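PDB 3OT1: 4-methyl-5(B-hydroxyethyl)-thiazole monophosphate biosynthesis enzyme from Vibrio cholerae O1 biovar El Tor, which is of unknown function but belongs to the DJ-1/PfpI family and may take part in making the thiazole monophosphate precursor of thiamine. Local coordinates for residues S145-R148 / V149-Y152; P163-A166 / L167-A170. One frame throughout, in Å; residues are numbered along the deposited sequence. Where two conformers were deposited one is given.

Contact 1: S145-R148 / V149-Y152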
# COMPACT_ATOMS: atom_id res chain seq x y z
N SER A 145 10.11 13.92 -16.77
CA SER A 145 9.57 12.72 -17.34
C SER A 145 8.11 12.56 -16.90
O SER A 145 7.77 12.82 -15.73
CB SER A 145 10.35 11.53 -16.83
OG SER A 145 9.75 10.33 -17.25
N ARG A 146 7.26 12.08 -17.81
CA ARG A 146 5.89 11.69 -17.49
C ARG A 146 5.73 10.18 -17.43
O ARG A 146 4.61 9.68 -17.41
CB ARG A 146 4.90 12.29 -18.50
CG ARG A 146 4.84 13.81 -18.41
CD ARG A 146 4.00 14.44 -19.50
NE ARG A 146 3.88 15.88 -19.29
CZ ARG A 146 4.83 16.77 -19.59
NH1 ARG A 146 4.62 18.06 -19.35
NH2 ARG A 146 5.98 16.39 -20.13
N GLN A 147 6.84 9.46 -17.40
CA GLN A 147 6.77 8.03 -17.16
C GLN A 147 6.23 7.77 -15.76
O GLN A 147 6.51 8.52 -14.82
CB GLN A 147 8.14 7.39 -17.23
CG GLN A 147 8.83 7.46 -18.56
CD GLN A 147 10.30 7.32 -18.36
OE1 GLN A 147 10.99 8.28 -18.01
NE2 GLN A 147 10.78 6.11 -18.51
N ARG A 148 5.47 6.69 -15.63
CA ARG A 148 5.02 6.26 -14.31
C ARG A 148 6.20 5.94 -13.40
O ARG A 148 6.14 6.26 -12.20
CB ARG A 148 4.10 5.04 -14.43
CG ARG A 148 2.77 5.35 -15.12
CD ARG A 148 1.94 4.12 -15.36
NE ARG A 148 1.44 3.55 -14.13
CZ ARG A 148 0.37 3.99 -13.46
NH1 ARG A 148 -0.34 5.02 -13.91
NH2 ARG A 148 0.01 3.37 -12.36
N VAL A 149 7.26 5.34 -13.95
CA VAL A 149 8.52 5.07 -13.27
C VAL A 149 9.65 5.53 -14.21
O VAL A 149 9.71 5.10 -15.35
CB VAL A 149 8.68 3.58 -12.95
CG1 VAL A 149 10.01 3.29 -12.27
CG2 VAL A 149 7.53 3.06 -12.08
N CYS A 150 10.49 6.43 -13.71
CA CYS A 150 11.59 7.00 -14.46
C CYS A 150 12.94 6.65 -13.82
O CYS A 150 13.19 6.99 -12.65
CB CYS A 150 11.44 8.52 -14.50
SG CYS A 150 12.84 9.39 -15.27
N TYR A 151 13.81 5.97 -14.55
CA TYR A 151 15.17 5.70 -14.12
C TYR A 151 16.14 6.57 -14.90
O TYR A 151 16.09 6.61 -16.13
CB TYR A 151 15.52 4.22 -14.30
CG TYR A 151 16.91 3.91 -13.81
CD1 TYR A 151 17.29 4.24 -12.51
CD2 TYR A 151 17.86 3.30 -14.62
CE1 TYR A 151 18.56 3.98 -12.02
CE2 TYR A 151 19.14 3.01 -14.12
CZ TYR A 151 19.47 3.36 -12.82
OH TYR A 151 20.72 3.14 -12.29
N TYR A 152 17.00 7.27 -14.17
CA TYR A 152 18.05 8.10 -14.75
C TYR A 152 19.40 7.54 -14.28
O TYR A 152 19.87 7.79 -13.17
CB TYR A 152 17.87 9.56 -14.34
CG TYR A 152 18.83 10.49 -15.00
CD1 TYR A 152 18.76 10.73 -16.36
CD2 TYR A 152 19.84 11.11 -14.28
CE1 TYR A 152 19.66 11.59 -16.99
CE2 TYR A 152 20.73 11.97 -14.90
CZ TYR A 152 20.63 12.19 -16.25
OH TYR A 152 21.54 13.05 -16.85
O HOH W 1 13.19 5.37 -17.34

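Contact 2: P163-A166 / L167-A170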
# COMPACT_ATOMS: atom_id res chain seq x y z
N PRO A 163 0.56 7.08 -5.38
CA PRO A 163 0.11 5.86 -4.74
C PRO A 163 -0.08 4.71 -5.75
O PRO A 163 0.31 3.58 -5.48
CB PRO A 163 -1.21 6.28 -4.07
CG PRO A 163 -1.00 7.71 -3.74
CD PRO A 163 -0.22 8.25 -4.92
N GLY A 164 -0.69 5.02 -6.88
CA GLY A 164 -0.99 4.04 -7.90
C GLY A 164 0.18 3.57 -8.73
O GLY A 164 0.03 2.65 -9.53
N THR A 165 1.36 4.18 -8.54
CA THR A 165 2.60 3.70 -9.17
C THR A 165 3.57 3.09 -8.17
O THR A 165 4.66 2.68 -8.56
CB THR A 165 3.32 4.83 -9.97
OG1 THR A 165 3.85 5.79 -9.06
CG2 THR A 165 2.39 5.49 -11.00
N ALA A 166 3.20 3.01 -6.90
CA ALA A 166 4.14 2.63 -5.87
C ALA A 166 4.62 1.17 -6.03
O ALA A 166 5.77 0.87 -5.79
CB ALA A 166 3.59 2.89 -4.47
N LEU A 167 3.70 0.27 -6.37
CA LEU A 167 4.08 -1.11 -6.59
C LEU A 167 5.05 -1.24 -7.79
O LEU A 167 6.08 -1.91 -7.72
CB LEU A 167 2.82 -1.93 -6.78
CG LEU A 167 2.98 -3.42 -6.92
CD1 LEU A 167 3.90 -3.97 -5.86
CD2 LEU A 167 1.60 -4.09 -6.86
N GLU A 168 4.72 -0.56 -8.89
CA GLU A 168 5.58 -0.53 -10.06
C GLU A 168 6.96 -0.00 -9.70
O GLU A 168 7.98 -0.54 -10.14
CB GLU A 168 4.96 0.36 -11.14
CG GLU A 168 3.71 -0.20 -11.75
CD GLU A 168 2.84 0.89 -12.34
OE1 GLU A 168 3.17 1.37 -13.43
OE2 GLU A 168 1.85 1.28 -11.71
N PHE A 169 7.01 1.04 -8.89
CA PHE A 169 8.25 1.67 -8.44
C PHE A 169 9.07 0.71 -7.59
O PHE A 169 10.29 0.56 -7.80
CB PHE A 169 7.83 2.92 -7.66
CG PHE A 169 8.90 3.59 -6.81
CD1 PHE A 169 9.90 4.35 -7.38
CD2 PHE A 169 8.80 3.57 -5.44
CE1 PHE A 169 10.76 5.05 -6.59
CE2 PHE A 169 9.69 4.25 -4.65
CZ PHE A 169 10.68 4.99 -5.23
N ALA A 170 8.46 0.09 -6.57
CA ALA A 170 9.18 -0.83 -5.71
C ALA A 170 9.72 -2.04 -6.50
O ALA A 170 10.84 -2.48 -6.26
CB ALA A 170 8.31 -1.26 -4.55
O HOH W 2 0.72 0.93 -6.55

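Contact 1: S145-R148 / V149-Y152
Ser145 and Gln147 fold back over Cys150 in a local contact at the point where the loop after helix 113-119 enters strand 149-152. The evidence is a cluster of short approaches round the cysteine side chain. Cys150 SG lies 3.6 Å from Ser145 CB, and Gln147 OE1 stands 3.5 Å from Cys150 CB. The cysteine sulfur is anti to its own backbone N (chi1 174°), which turns it toward Ser145 CB and the Gln147 amide.

A backbone bond holds the loop in shape: Ser145 OG accepts from Gln147 N at 3.0 Å, with an N-H...O angle of 158°, which defines an ST turn. In the conformer given, Ser145 OG also donates to Gln147 OE1 over a short 2.5 Å, in the carbonyl plane and on a lone pair of the amide oxygen. The other end of the same amide is tied to the strand: water 1 accepts from Gln147 NE2 at 2.8 Å and from Tyr151 N at 2.9 Å. In this conformer the carboxamide is thus held at both ends.

In the mixed sheet of this DJ-1-like fold, strand 149-152 is the outermost on its side within this chain and runs antiparallel to 157-160, to which Cys150 is joined by backbone hydrogen bonding with Thr159. Gln147 CB rests 3.4 Å from Val149 O as the chain turns into the strand. Val149 sends its side chain to the other side of the strand from Cys150, where it packs on Leu158 and on Ala172 of helix 166-178. The Arg148 guanidinium turns off from the strand to a salt bridge with Glu168 and to backbone atoms of a neighbouring subunit.

Contact 2: P163-A166 / L167-A170
Thr165 and Ala166 meet Phe169 and Ala170 across the first turn of helix 166-178, which follows strand 157-160 in the alpha/beta fold of the DJ-1/PfpI family. Two i to i+4 backbone bonds establish the turn: Phe169 N gives to Thr165 O at 2.9 Å with an N-H...O angle of 156°, and Ala170 N gives to Ala166 O at 2.9 Å. Ahead of them, water 2 bridges the opening of the helix, donating to Pro163 O and accepting from Leu167 N at 3.1 Å.

Side chains also pack against the backbone carbonyls of the turn. Phe169 CB lies 3.3 Å from Thr165 O, and Ala166 O sits at the edge of the phenyl ring, near its plane. With CG anti to the backbone N (chi1 167°), the ring is carried from the helix toward the sheet, where it makes apolar contacts with Ala108, Ile110 and Leu158. Leu167 instead reaches Thr31 of helix 22-34.

The polar side chains are anchored outside this turn. Thr165 OG1 bonds to Ser160 OG and Gly162 N, while Glu168 OE2 takes Gln196 NE2 besides Arg148. That carboxylate oxygen also lies 3.6 Å from Thr165 CA.

In the fold
Contact 1 closes before contact 2 opens along the chain, and strand 157-160 runs between them; their centres are about 12 Å apart. The two nevertheless touch directly. Arg148 NH2 lies 2.9 Å from Glu168 OE2 in a salt bridge, tying the loop before strand 149-152 to the start of helix 166-178. Packing adds to this: Val149 CG2 approaches Phe169 N at 3.8 Å, and Arg148 NH2 comes to 3.5 Å from Thr165 CG2. It is these pairs between the two contacts that join the antiparallel edge strand to the helix. Each contact also meets the neighbouring subunit, through Arg148 and Gly164, placing this corner at the dimer interface.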